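Local coordinates for GTP-binding protein (Thermus thermophilus, PDB 2DBY), which binds GDP, probably hydrolyses ATP, and probably associates with the 70S ribosome and its 50S subunit, at residues F33-D37 with K38-V42; E159-P162 with L163-A167; Q223-A226 with V227-K230; W298-R301 with R302-A306; V326-W329 with D330-V333. All coordinates share one frame; numbering follows the deposited sequence.

Overall arrangement
Five short local contacts sample the OBG-type G region and the C-terminal family region of the chain. Contacts 1, 2 and 3 belong to the former, contacts 4 and 5 to the latter. Contacts 1 and 3 lie nearest the nucleotide, the side chains of Asn39 and Val224 each being about 11 Å from GDP, yet their centres are 31 Å apart. Contact 2 stands off in a helical hairpin, its centre 37 Å from that of contact 1. Contacts 1 and 4 reach the same mixed sheet, with nearest atoms about 10 Å apart. Contact 5 follows contact 4, their centres 17 Å apart.

Contact 1: residues F33-D37 with K38-V42; sequences FATID and KNVGV
The carboxylate of Asp37 receives the backbone amide of Asn39 from above its plane, 38° out of it, through a nearly straight hydrogen bond of 2.7 Å between Asn39 N and Asp37 OD2. Asp37 CG is anti to the backbone N (chi1 -176°), which sets the carboxylate beside the carbonyl carbon, within reach of Asn39 N. The Phe33 ring is the second flat group; Ile36 CD1 lies on one of its faces, 3.3 Å above the plane and displaced toward the rim, a contact kept within the 3-10 segment. Val40 N donates to Asp37 O at 3.1 Å and closes the type I beta turn. Val40 then points its side chain at the 3-10 turn: the Val40 and Asp37 side chains cross at about a right angle, with Val40 CG2 3.6 Å from Asp37 CB, while Val40 CB rests 3.5 Å from Ala34 O and CG1 faces Ala34 CB. Were an alanine here, both methyls would be missing, and a gap would probably open between strand and 3-10 turn, with Ala34 and Asp37 left without their apolar neighbour. Thr35 splits its branches: OG1 bonds to Pro32 O, whereas CG2 lies 3.9 Å from Gly41 CA and also meets Val42 CG1. Beyond the turn, Gly41 pairs with Phe73 of strand 66-75. An Asx turn nested in a type I beta turn thus feeds the chain into strand 40-44, and its place between helix 14-25 and that strand is consistent with the first switch region of OBG GTPases.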
loop_
_atom_site.group_PDB
_atom_site.type_symbol
_atom_site.label_atom_id
_atom_site.label_comp_id
_atom_site.label_asym_id
_atom_site.label_seq_id
_atom_site.Cartn_x
_atom_site.Cartn_y
_atom_site.Cartn_z
ATOM N N PHE A 33 12.450 -6.377 8.207
ATOM C CA PHE A 33 13.550 -7.283 7.874
ATOM C C PHE A 33 13.693 -7.501 6.367
ATOM O O PHE A 33 14.798 -7.677 5.861
ATOM C CB PHE A 33 13.339 -8.635 8.563
ATOM C CG PHE A 33 14.582 -9.482 8.624
ATOM C CD1 PHE A 33 14.602 -10.757 8.075
ATOM C CD2 PHE A 33 15.722 -9.012 9.273
ATOM C CE1 PHE A 33 15.742 -11.559 8.177
ATOM C CE2 PHE A 33 16.867 -9.810 9.378
ATOM C CZ PHE A 33 16.873 -11.077 8.833
ATOM N N ALA A 34 12.576 -7.496 5.648
ATOM C CA ALA A 34 12.622 -7.692 4.201
ATOM C C ALA A 34 13.522 -6.704 3.476
ATOM O O ALA A 34 13.936 -6.988 2.360
ATOM C CB ALA A 34 11.212 -7.606 3.608
ATOM N N THR A 35 13.821 -5.553 4.087
ATOM C CA THR A 35 14.647 -4.570 3.402
ATOM C C THR A 35 16.117 -4.981 3.253
ATOM O O THR A 35 16.914 -4.256 2.672
ATOM C CB THR A 35 14.560 -3.147 4.048
ATOM O OG1 THR A 35 15.045 -3.193 5.394
ATOM C CG2 THR A 35 13.117 -2.622 4.021
ATOM N N ILE A 36 16.495 -6.142 3.779
ATOM C CA ILE A 36 17.877 -6.566 3.559
ATOM C C ILE A 36 18.101 -6.667 2.043
ATOM O O ILE A 36 19.200 -6.423 1.545
ATOM C CB ILE A 36 18.144 -7.960 4.168
ATOM C CG1 ILE A 36 18.035 -7.883 5.681
ATOM C CG2 ILE A 36 19.531 -8.448 3.776
ATOM C CD1 ILE A 36 18.276 -9.219 6.387
ATOM N N ASP A 37 17.038 -7.030 1.317
ATOM C CA ASP A 37 17.098 -7.183 -0.136
ATOM C C ASP A 37 17.369 -5.823 -0.772
ATOM O O ASP A 37 16.742 -4.828 -0.404
ATOM C CB ASP A 37 15.768 -7.782 -0.626
ATOM C CG ASP A 37 15.752 -8.084 -2.120
ATOM O OD1 ASP A 37 15.037 -9.031 -2.504
ATOM O OD2 ASP A 37 16.411 -7.386 -2.916
ATOM N N LYS A 38 18.311 -5.768 -1.702
ATOM C CA LYS A 38 18.651 -4.500 -2.342
ATOM C C LYS A 38 17.459 -3.893 -3.095
ATOM O O LYS A 38 17.416 -2.688 -3.342
ATOM C CB LYS A 38 19.847 -4.676 -3.299
ATOM C CG LYS A 38 19.560 -5.497 -4.556
ATOM C CD LYS A 38 20.733 -5.388 -5.533
ATOM C CE LYS A 38 20.384 -5.929 -6.918
ATOM N NZ LYS A 38 21.474 -5.633 -7.918
ATOM N N ASN A 39 16.477 -4.721 -3.446
ATOM C CA ASN A 39 15.314 -4.222 -4.187
ATOM C C ASN A 39 14.134 -3.828 -3.324
ATOM O O ASN A 39 13.089 -3.466 -3.859
ATOM C CB ASN A 39 14.834 -5.277 -5.184
ATOM C CG ASN A 39 15.823 -5.491 -6.312
ATOM O OD1 ASN A 39 16.387 -4.531 -6.834
ATOM N ND2 ASN A 39 16.038 -6.748 -6.693
ATOM N N VAL A 40 14.317 -3.868 -2.009
ATOM C CA VAL A 40 13.242 -3.575 -1.064
ATOM C C VAL A 40 13.579 -2.414 -0.123
ATOM O O VAL A 40 14.636 -2.407 0.525
ATOM C CB VAL A 40 12.932 -4.840 -0.204
ATOM C CG1 VAL A 40 11.754 -4.570 0.732
ATOM C CG2 VAL A 40 12.633 -6.072 -1.113
ATOM N N GLY A 41 12.691 -1.421 -0.046
ATOM C CA GLY A 41 12.972 -0.302 0.840
ATOM C C GLY A 41 11.652 0.300 1.268
ATOM O O GLY A 41 10.599 -0.131 0.797
ATOM N N VAL A 42 11.697 1.285 2.146
ATOM C CA VAL A 42 10.457 1.911 2.587
ATOM C C VAL A 42 10.512 3.416 2.435
ATOM O O VAL A 42 11.595 4.011 2.324
ATOM C CB VAL A 42 10.144 1.594 4.063
ATOM C CG1 VAL A 42 10.068 0.093 4.283
ATOM C CG2 VAL A 42 11.196 2.197 4.956
#

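Contact 2: residues E159-P162 with L163-A167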
loop_
_atom_site.group_PDB
_atom_site.type_symbol
_atom_site.label_atom_id
_atom_site.label_comp_id
_atom_site.label_asym_id
_atom_site.label_seq_id
_atom_site.Cartn_x
_atom_site.Cartn_y
_atom_site.Cartn_z
ATOM N N GLU A 159 -18.737 -27.683 1.478
ATOM C CA GLU A 159 -18.161 -26.418 1.939
ATOM C C GLU A 159 -17.204 -25.812 0.918
ATOM O O GLU A 159 -16.851 -24.634 1.002
ATOM C CB GLU A 159 -17.418 -26.630 3.262
ATOM C CG GLU A 159 -18.087 -25.995 4.478
ATOM C CD GLU A 159 -19.569 -26.295 4.574
ATOM O OE1 GLU A 159 -20.359 -25.669 3.830
ATOM O OE2 GLU A 159 -19.945 -27.162 5.392
ATOM N N ARG A 160 -16.766 -26.627 -0.031
ATOM C CA ARG A 160 -15.841 -26.175 -1.057
ATOM C C ARG A 160 -16.616 -25.631 -2.269
ATOM O O ARG A 160 -16.064 -24.920 -3.106
ATOM C CB ARG A 160 -14.961 -27.352 -1.501
ATOM C CG ARG A 160 -14.184 -28.027 -0.356
ATOM C CD ARG A 160 -13.193 -27.041 0.242
ATOM N NE ARG A 160 -12.025 -26.875 -0.627
ATOM C CZ ARG A 160 -11.214 -25.824 -0.586
ATOM N NH1 ARG A 160 -11.452 -24.845 0.276
ATOM N NH2 ARG A 160 -10.171 -25.757 -1.403
ATOM N N LEU A 161 -17.895 -25.957 -2.356
ATOM C CA LEU A 161 -18.687 -25.534 -3.505
ATOM C C LEU A 161 -18.681 -24.020 -3.800
ATOM O O LEU A 161 -18.592 -23.599 -4.972
ATOM C CB LEU A 161 -20.120 -26.054 -3.335
ATOM C CG LEU A 161 -21.089 -25.866 -4.498
ATOM C CD1 LEU A 161 -20.489 -26.374 -5.795
ATOM C CD2 LEU A 161 -22.358 -26.611 -4.178
ATOM N N PRO A 162 -18.781 -23.175 -2.762
ATOM C CA PRO A 162 -18.766 -21.740 -3.071
ATOM C C PRO A 162 -17.476 -21.297 -3.777
ATOM O O PRO A 162 -17.502 -20.411 -4.644
ATOM C CB PRO A 162 -18.941 -21.081 -1.704
ATOM C CG PRO A 162 -19.752 -22.111 -0.941
ATOM C CD PRO A 162 -19.139 -23.415 -1.350
ATOM N N LEU A 163 -16.335 -21.870 -3.404
ATOM C CA LEU A 163 -15.096 -21.478 -4.069
ATOM C C LEU A 163 -15.129 -21.917 -5.534
ATOM O O LEU A 163 -14.663 -21.206 -6.430
ATOM C CB LEU A 163 -13.883 -22.102 -3.363
ATOM C CG LEU A 163 -13.474 -21.396 -2.063
ATOM C CD1 LEU A 163 -14.483 -21.697 -0.952
ATOM C CD2 LEU A 163 -12.084 -21.883 -1.674
ATOM N N LEU A 164 -15.678 -23.098 -5.792
ATOM C CA LEU A 164 -15.765 -23.579 -7.168
ATOM C C LEU A 164 -16.633 -22.623 -8.005
ATOM O O LEU A 164 -16.275 -22.287 -9.138
ATOM C CB LEU A 164 -16.383 -24.998 -7.207
ATOM C CG LEU A 164 -16.676 -25.558 -8.599
ATOM C CD1 LEU A 164 -15.364 -25.775 -9.384
ATOM C CD2 LEU A 164 -17.436 -26.882 -8.449
ATOM N N GLU A 165 -17.778 -22.199 -7.459
ATOM C CA GLU A 165 -18.670 -21.317 -8.218
ATOM C C GLU A 165 -18.050 -19.937 -8.447
ATOM O O GLU A 165 -18.227 -19.323 -9.511
ATOM C CB GLU A 165 -20.021 -21.218 -7.527
ATOM C CG GLU A 165 -20.694 -22.613 -7.367
ATOM C CD GLU A 165 -20.644 -23.433 -8.649
ATOM O OE1 GLU A 165 -19.724 -24.277 -8.791
ATOM O OE2 GLU A 165 -21.505 -23.224 -9.537
ATOM N N ALA A 166 -17.288 -19.467 -7.466
ATOM C CA ALA A 166 -16.593 -18.183 -7.626
ATOM C C ALA A 166 -15.557 -18.334 -8.749
ATOM O O ALA A 166 -15.400 -17.460 -9.610
ATOM C CB ALA A 166 -15.903 -17.808 -6.318
ATOM N N ALA A 167 -14.823 -19.441 -8.716
ATOM C CA ALA A 167 -13.807 -19.704 -9.736
ATOM C C ALA A 167 -14.440 -19.758 -11.142
ATOM O O ALA A 167 -13.852 -19.252 -12.108
ATOM C CB ALA A 167 -13.070 -21.023 -9.419
#
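Arg160 and Leu163 cross obliquely, the guanidinium end coming down beside the leucine so that Arg160 NH1 stands 3.6 Å from Leu163 CD2. The arginine gets there by bending twice, at chi2 (-64°) and chi3 (-76°), which folds a chain whose CG lies beside the backbone N toward the next turn. Its charge is spoken for elsewhere: NE meets Glu153 and NH2 meets Glu195, in salt bridges that tie this turn to two other helices. Leu161 leans a different way. Its CD1 meets two residues of the following turn, 4.1 Å from Leu164 CD2 and 3.7 Å from Glu165 OE1. This is the opening of helix 161-175, the returning arm of a helical hairpin whose first arm is helix 124-156, the pair being partly covered by a predicted coiled coil. Accordingly Leu164 turns to Leu147 and Leu150 of that first arm, while Leu163 packs on Arg191 and Glu195 of helix 187-195. The backbone bonds are those of a helix start: Glu165 N reaches Leu161 O at 3.0 Å, and Ala166 N reaches Pro162 O at the same length, whereas Leu164 N is held more loosely by Arg160 O at 3.3 Å. With CG beside its backbone N (chi1 -58°), Glu165 brings CG to 3.3 Å from Leu161 O, and the bend at chi2 keeps the carboxylate by Leu161 CD1.

Contact 3: residues Q223-A226 with V227-K230; sequences QVEA and VRRK
Glu225 and Arg228 face each other across one turn of helix without closing a salt bridge: Glu225 OE2 and Arg228 NE are 4.3 Å apart, and the planes of carboxylate and guanidinium are turned 42° from one another. A water fills the interval. It lies in the guanidinium plane at the edge, 2.8 Å from Arg228 NE, and is also hydrogen-bonded to Glu225 OE2, so the water bridges the two charged groups. Arg228 NH2 has a further partner in Asp217 O, which would hold the group against rotation.

Van der Waals contacts come next. Arg228 is extended from CG to NE and runs side by side with Val224, whose CG1 lies 3.9 Å from Arg228 NE. Arg229 behaves differently: a bend at chi3 (50°) folds it back along the helix, placing NH2 3.5 Å from Ala226 CB, with Ala226 O over one face of the guanidinium. On the buried side Val227 CG2 sits close upon Gln223 O, at 3.2 Å.

The backbone bonds are regular and of the i to i+4 kind; Arg228 N to Val224 O, at 2.9 Å, and Lys230 N to Ala226 O, at 3.0 Å, are examples. Val224 and Val227 turn to strand 237-241. The helix thereby forms the middle of a beta-alpha-beta unit between the parallel strands 204-209 and 237-241, and these strands carry or lead into the GDP-binding residues Asn209, Ser242, Ala243 and Arg244, as in the nucleotide-binding domain of G proteins.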
loop_
_atom_site.group_PDB
_atom_site.type_symbol
_atom_site.label_atom_id
_atom_site.label_comp_id
_atom_site.label_asym_id
_atom_site.label_seq_id
_atom_site.Cartn_x
_atom_site.Cartn_y
_atom_site.Cartn_z
ATOM N N GLN A 223 -1.600 11.711 -22.755
ATOM C CA GLN A 223 -1.146 10.406 -22.316
ATOM C C GLN A 223 -1.649 10.104 -20.897
ATOM O O GLN A 223 -2.071 8.975 -20.614
ATOM C CB GLN A 223 0.378 10.325 -22.402
ATOM C CG GLN A 223 0.866 10.325 -23.849
ATOM C CD GLN A 223 2.369 10.128 -23.962
ATOM O OE1 GLN A 223 3.153 10.907 -23.425
ATOM N NE2 GLN A 223 2.774 9.081 -24.671
ATOM N N VAL A 224 -1.605 11.100 -20.010
ATOM C CA VAL A 224 -2.104 10.921 -18.638
ATOM C C VAL A 224 -3.624 10.706 -18.704
ATOM O O VAL A 224 -4.175 9.871 -18.004
ATOM C CB VAL A 224 -1.806 12.146 -17.750
ATOM C CG1 VAL A 224 -2.464 11.991 -16.363
ATOM C CG2 VAL A 224 -0.298 12.299 -17.609
ATOM N N GLU A 225 -4.297 11.469 -19.556
ATOM C CA GLU A 225 -5.745 11.278 -19.690
ATOM C C GLU A 225 -6.081 9.853 -20.167
ATOM O O GLU A 225 -7.047 9.252 -19.692
ATOM C CB GLU A 225 -6.315 12.321 -20.653
ATOM C CG GLU A 225 -6.465 13.668 -19.987
ATOM C CD GLU A 225 -7.367 13.575 -18.762
ATOM O OE1 GLU A 225 -8.311 12.753 -18.779
ATOM O OE2 GLU A 225 -7.151 14.319 -17.792
ATOM N N ALA A 226 -5.297 9.316 -21.098
ATOM C CA ALA A 226 -5.542 7.949 -21.596
ATOM C C ALA A 226 -5.308 6.967 -20.460
ATOM O O ALA A 226 -6.046 5.992 -20.312
ATOM C CB ALA A 226 -4.622 7.608 -22.761
ATOM N N VAL A 227 -4.264 7.218 -19.664
ATOM C CA VAL A 227 -3.983 6.360 -18.514
ATOM C C VAL A 227 -5.151 6.363 -17.514
ATOM O O VAL A 227 -5.512 5.300 -16.988
ATOM C CB VAL A 227 -2.646 6.787 -17.821
ATOM C CG1 VAL A 227 -2.490 6.118 -16.434
ATOM C CG2 VAL A 227 -1.501 6.406 -18.724
ATOM N N ARG A 228 -5.761 7.525 -17.257
ATOM C CA ARG A 228 -6.906 7.589 -16.346
ATOM C C ARG A 228 -8.072 6.764 -16.923
ATOM O O ARG A 228 -8.776 6.059 -16.183
ATOM C CB ARG A 228 -7.360 9.048 -16.114
ATOM C CG ARG A 228 -6.337 9.889 -15.349
ATOM C CD ARG A 228 -6.864 11.258 -15.019
ATOM N NE ARG A 228 -5.866 12.131 -14.378
ATOM C CZ ARG A 228 -5.437 12.014 -13.122
ATOM N NH1 ARG A 228 -5.906 11.053 -12.330
ATOM N NH2 ARG A 228 -4.534 12.869 -12.653
ATOM N N ARG A 229 -8.277 6.851 -18.240
ATOM C CA ARG A 229 -9.351 6.097 -18.922
ATOM C C ARG A 229 -9.155 4.579 -18.763
ATOM O O ARG A 229 -10.103 3.842 -18.417
ATOM C CB ARG A 229 -9.386 6.504 -20.410
ATOM C CG ARG A 229 -10.264 5.660 -21.338
ATOM C CD ARG A 229 -10.570 6.451 -22.646
ATOM N NE ARG A 229 -9.378 7.020 -23.303
ATOM C CZ ARG A 229 -8.509 6.314 -24.030
ATOM N NH1 ARG A 229 -8.690 5.011 -24.194
ATOM N NH2 ARG A 229 -7.467 6.909 -24.618
ATOM N N LYS A 230 -7.928 4.116 -19.004
ATOM C CA LYS A 230 -7.589 2.703 -18.874
ATOM C C LYS A 230 -7.695 2.277 -17.419
ATOM O O LYS A 230 -8.101 1.152 -17.124
ATOM C CB LYS A 230 -6.155 2.438 -19.341
ATOM C CG LYS A 230 -5.719 0.987 -19.204
ATOM C CD LYS A 230 -6.378 0.112 -20.258
ATOM C CE LYS A 230 -5.682 -1.242 -20.389
ATOM N NZ LYS A 230 -4.238 -1.104 -20.749
HETATM O O HOH W 1 -5.249 14.167 -16.241
#

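Contact 4: residues W298-R301 with R302-A306; sequences WTVR and RGTKA
Arg302 follows Arg301 as the first corner of a type II beta turn that ends at Thr304; its own chain, bent at chi3, carries the guanidinium off to a salt bridge with Asp283. Gly303 is the second corner. Its phi of 112° would press any CB against the carbonyl O of Arg302, so the bend calls for glycine. The turn ends strand 295-301, which pairs antiparallel with strand 284-290 in a hairpin and leads on to helix 306-313, an order consistent with a ubiquitin-like domain. Thr304 then turns back to the strand. Its N and OG1 both donate to Arg301 O, at 3.1 Å and 2.6 Å, so that one carbonyl oxygen is gripped twice. OG1 lies beside the backbone N (chi1 -61°), and a water joins it to Arg301 N, 3.3 Å from Thr304 OG1. The methyl end packs instead on Val300, with Thr304 CG2 4.1 Å from Val300 CG1. A valine in its place would probably leave Arg301 O with a single donor from the turn and the water without its threonine anchor. Lys305 is the N-cap residue of helix 306-313, its NZ in a salt bridge with Glu355.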
loop_
_atom_site.group_PDB
_atom_site.type_symbol
_atom_site.label_atom_id
_atom_site.label_comp_id
_atom_site.label_asym_id
_atom_site.label_seq_id
_atom_site.Cartn_x
_atom_site.Cartn_y
_atom_site.Cartn_z
ATOM N N TRP A 298 1.766 3.735 14.049
ATOM C CA TRP A 298 1.817 2.296 13.797
ATOM C C TRP A 298 0.857 1.978 12.670
ATOM O O TRP A 298 -0.145 2.662 12.483
ATOM C CB TRP A 298 1.405 1.516 15.049
ATOM C CG TRP A 298 2.207 1.850 16.250
ATOM C CD1 TRP A 298 1.980 2.872 17.140
ATOM C CD2 TRP A 298 3.349 1.145 16.732
ATOM N NE1 TRP A 298 2.913 2.834 18.150
ATOM C CE2 TRP A 298 3.764 1.783 17.926
ATOM C CE3 TRP A 298 4.064 0.029 16.278
ATOM C CZ2 TRP A 298 4.868 1.337 18.671
ATOM C CZ3 TRP A 298 5.170 -0.415 17.030
ATOM C CH2 TRP A 298 5.551 0.243 18.207
ATOM N N THR A 299 1.150 0.913 11.929
ATOM C CA THR A 299 0.326 0.523 10.781
ATOM C C THR A 299 -0.228 -0.897 10.898
ATOM O O THR A 299 0.497 -1.819 11.251
ATOM C CB THR A 299 1.176 0.564 9.484
ATOM O OG1 THR A 299 1.639 1.897 9.269
ATOM C CG2 THR A 299 0.362 0.107 8.269
ATOM N N VAL A 300 -1.523 -1.034 10.640
ATOM C CA VAL A 300 -2.199 -2.326 10.623
ATOM C C VAL A 300 -3.191 -2.332 9.475
ATOM O O VAL A 300 -3.616 -1.279 8.991
ATOM C CB VAL A 300 -2.988 -2.626 11.926
ATOM C CG1 VAL A 300 -2.026 -2.773 13.082
ATOM C CG2 VAL A 300 -4.007 -1.566 12.186
ATOM N N ARG A 301 -3.572 -3.525 9.032
ATOM C CA ARG A 301 -4.548 -3.645 7.959
ATOM C C ARG A 301 -5.939 -3.283 8.479
ATOM O O ARG A 301 -6.275 -3.545 9.637
ATOM C CB ARG A 301 -4.534 -5.091 7.436
ATOM C CG ARG A 301 -3.181 -5.525 6.911
ATOM C CD ARG A 301 -3.099 -7.036 6.741
ATOM N NE ARG A 301 -1.930 -7.419 5.958
ATOM C CZ ARG A 301 -1.612 -8.673 5.646
ATOM N NH1 ARG A 301 -2.375 -9.677 6.057
ATOM N NH2 ARG A 301 -0.537 -8.922 4.907
ATOM N N ARG A 302 -6.745 -2.655 7.643
ATOM C CA ARG A 302 -8.095 -2.313 8.042
ATOM C C ARG A 302 -8.792 -3.622 8.420
ATOM O O ARG A 302 -8.716 -4.610 7.683
ATOM C CB ARG A 302 -8.826 -1.624 6.885
ATOM C CG ARG A 302 -10.308 -1.340 7.149
ATOM C CD ARG A 302 -10.867 -0.299 6.174
ATOM N NE ARG A 302 -10.548 1.075 6.584
ATOM C CZ ARG A 302 -9.369 1.673 6.414
ATOM N NH1 ARG A 302 -8.366 1.032 5.826
ATOM N NH2 ARG A 302 -9.188 2.919 6.848
ATOM N N GLY A 303 -9.444 -3.631 9.583
ATOM C CA GLY A 303 -10.129 -4.827 10.039
ATOM C C GLY A 303 -9.456 -5.427 11.259
ATOM O O GLY A 303 -10.052 -6.232 11.978
ATOM N N THR A 304 -8.211 -5.023 11.489
ATOM C CA THR A 304 -7.411 -5.482 12.620
ATOM C C THR A 304 -8.044 -5.044 13.948
ATOM O O THR A 304 -8.400 -3.875 14.121
ATOM C CB THR A 304 -5.969 -4.909 12.532
ATOM O OG1 THR A 304 -5.344 -5.366 11.322
ATOM C CG2 THR A 304 -5.125 -5.355 13.735
ATOM N N LYS A 305 -8.192 -5.992 14.872
ATOM C CA LYS A 305 -8.781 -5.729 16.195
ATOM C C LYS A 305 -7.739 -5.235 17.184
ATOM O O LYS A 305 -6.534 -5.373 16.963
ATOM C CB LYS A 305 -9.399 -6.997 16.779
ATOM C CG LYS A 305 -10.292 -7.764 15.846
ATOM C CD LYS A 305 -11.593 -7.065 15.614
ATOM C CE LYS A 305 -12.641 -8.071 15.145
ATOM N NZ LYS A 305 -13.961 -7.422 14.963
ATOM N N ALA A 306 -8.220 -4.709 18.308
ATOM C CA ALA A 306 -7.349 -4.156 19.341
ATOM C C ALA A 306 -6.205 -5.077 19.782
ATOM O O ALA A 306 -5.073 -4.635 19.914
ATOM C CB ALA A 306 -8.193 -3.733 20.544
HETATM O O HOH W 2 -2.301 -5.991 10.330
#

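Contact 5: residues V326-W329 with D330-V333; sequences VIPW and DKLV
Ile327 points its side chain at the first turn of the helix, at about a right angle to Leu332, and here, between two buried residues, the contact is tight. Its CD1 lies 3.5 Å from Leu332 N, and CG1 comes 3.8 Å from Lys331 CB. Pro328 at the N-cap position offers its carbonyl oxygen to two amides, Lys331 N at 2.9 Å, from well above the carbonyl plane, and Leu332 N at 3.1 Å, almost along the C=O direction. Trp329, partly exposed, is closely packed too. A chi1 of 73° tucks CG between the backbone N and the carbonyl carbon, turning one indole face over the next residue: Asp330 CB stands 4.0 Å from the centroid of the six-membered ring, 14° off the normal, in a CH-pi contact. Val333 lies alongside, pointing the same way, with CG2 3.8 Å from Trp329 CE3. Asp330 OD2 also comes close to Pro328 CB, at 3.1 Å.

By contrast, Lys331 is loosely held beyond CG, which only brushes the proline ring, 4.0 Å from Pro328 CB. The lysine then bends twice and leaves for a salt bridge from NZ to Glu334 and a cation-pi contact with Trp346.

Round about, Ile327 and Leu332 meet Trp338 and Ala341 of helix 338-343, while Trp329 and Val333 press on helix 48-57 of the G region, where Arg49 makes a cation-pi contact with the indole. Strand 360-365, one of the two antiparallel neighbours of strand 323-328, with strand 348-350 on its other side, completes the surroundings through Val361, which touches both Trp329 and Leu332.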
loop_
_atom_site.group_PDB
_atom_site.type_symbol
_atom_site.label_atom_id
_atom_site.label_comp_id
_atom_site.label_asym_id
_atom_site.label_seq_id
_atom_site.Cartn_x
_atom_site.Cartn_y
_atom_site.Cartn_z
ATOM N N VAL A 326 -8.711 3.920 24.303
ATOM C CA VAL A 326 -8.715 4.364 22.920
ATOM C C VAL A 326 -9.394 5.715 22.802
ATOM O O VAL A 326 -10.433 5.952 23.419
ATOM C CB VAL A 326 -9.509 3.389 22.024
ATOM C CG1 VAL A 326 -9.462 3.851 20.562
ATOM C CG2 VAL A 326 -8.967 1.983 22.184
ATOM N N ILE A 327 -8.811 6.593 21.995
ATOM C CA ILE A 327 -9.386 7.910 21.774
ATOM C C ILE A 327 -8.834 8.451 20.464
ATOM O O ILE A 327 -7.657 8.264 20.165
ATOM C CB ILE A 327 -9.030 8.885 22.949
ATOM C CG1 ILE A 327 -9.589 10.288 22.666
ATOM C CG2 ILE A 327 -7.502 8.934 23.147
ATOM C CD1 ILE A 327 -9.293 11.313 23.766
ATOM N N PRO A 328 -9.691 9.073 19.643
ATOM C CA PRO A 328 -9.300 9.659 18.355
ATOM C C PRO A 328 -8.219 10.694 18.642
ATOM O O PRO A 328 -8.324 11.456 19.604
ATOM C CB PRO A 328 -10.574 10.313 17.876
ATOM C CG PRO A 328 -11.643 9.441 18.455
ATOM C CD PRO A 328 -11.149 9.125 19.831
ATOM N N TRP A 329 -7.189 10.746 17.806
ATOM C CA TRP A 329 -6.101 11.671 18.066
ATOM C C TRP A 329 -6.561 13.112 18.228
ATOM O O TRP A 329 -6.007 13.850 19.036
ATOM C CB TRP A 329 -5.062 11.617 16.932
ATOM C CG TRP A 329 -5.564 12.271 15.679
ATOM C CD1 TRP A 329 -6.375 11.713 14.728
ATOM C CD2 TRP A 329 -5.362 13.632 15.282
ATOM N NE1 TRP A 329 -6.691 12.633 13.771
ATOM C CE2 TRP A 329 -6.084 13.824 14.085
ATOM C CE3 TRP A 329 -4.647 14.711 15.825
ATOM C CZ2 TRP A 329 -6.115 15.049 13.417
ATOM C CZ3 TRP A 329 -4.679 15.941 15.149
ATOM C CH2 TRP A 329 -5.409 16.088 13.963
ATOM N N ASP A 330 -7.564 13.508 17.453
ATOM C CA ASP A 330 -8.034 14.884 17.500
ATOM C C ASP A 330 -8.695 15.220 18.831
ATOM O O ASP A 330 -8.630 16.365 19.290
ATOM C CB ASP A 330 -9.009 15.163 16.360
ATOM C CG ASP A 330 -10.111 14.138 16.277
ATOM O OD1 ASP A 330 -11.289 14.526 16.131
ATOM O OD2 ASP A 330 -9.801 12.943 16.345
ATOM N N LYS A 331 -9.314 14.220 19.450
ATOM C CA LYS A 331 -9.973 14.439 20.735
ATOM C C LYS A 331 -8.924 14.453 21.842
ATOM O O LYS A 331 -9.096 15.128 22.861
ATOM C CB LYS A 331 -11.018 13.342 21.002
ATOM C CG LYS A 331 -12.141 13.269 19.984
ATOM C CD LYS A 331 -12.866 14.592 19.797
ATOM C CE LYS A 331 -13.642 15.027 21.048
ATOM N NZ LYS A 331 -14.334 16.341 20.836
ATOM N N LEU A 332 -7.837 13.701 21.671
ATOM C CA LEU A 332 -6.787 13.724 22.681
ATOM C C LEU A 332 -6.139 15.116 22.612
ATOM O O LEU A 332 -5.807 15.725 23.636
ATOM C CB LEU A 332 -5.730 12.640 22.411
ATOM C CG LEU A 332 -4.616 12.479 23.451
ATOM C CD1 LEU A 332 -5.235 12.287 24.859
ATOM C CD2 LEU A 332 -3.745 11.260 23.074
ATOM N N VAL A 333 -5.940 15.612 21.395
ATOM C CA VAL A 333 -5.339 16.935 21.223
ATOM C C VAL A 333 -6.293 18.009 21.774
ATOM O O VAL A 333 -5.863 18.931 22.473
ATOM C CB VAL A 333 -5.052 17.229 19.727
ATOM C CG1 VAL A 333 -4.609 18.686 19.529
ATOM C CG2 VAL A 333 -3.930 16.282 19.230
#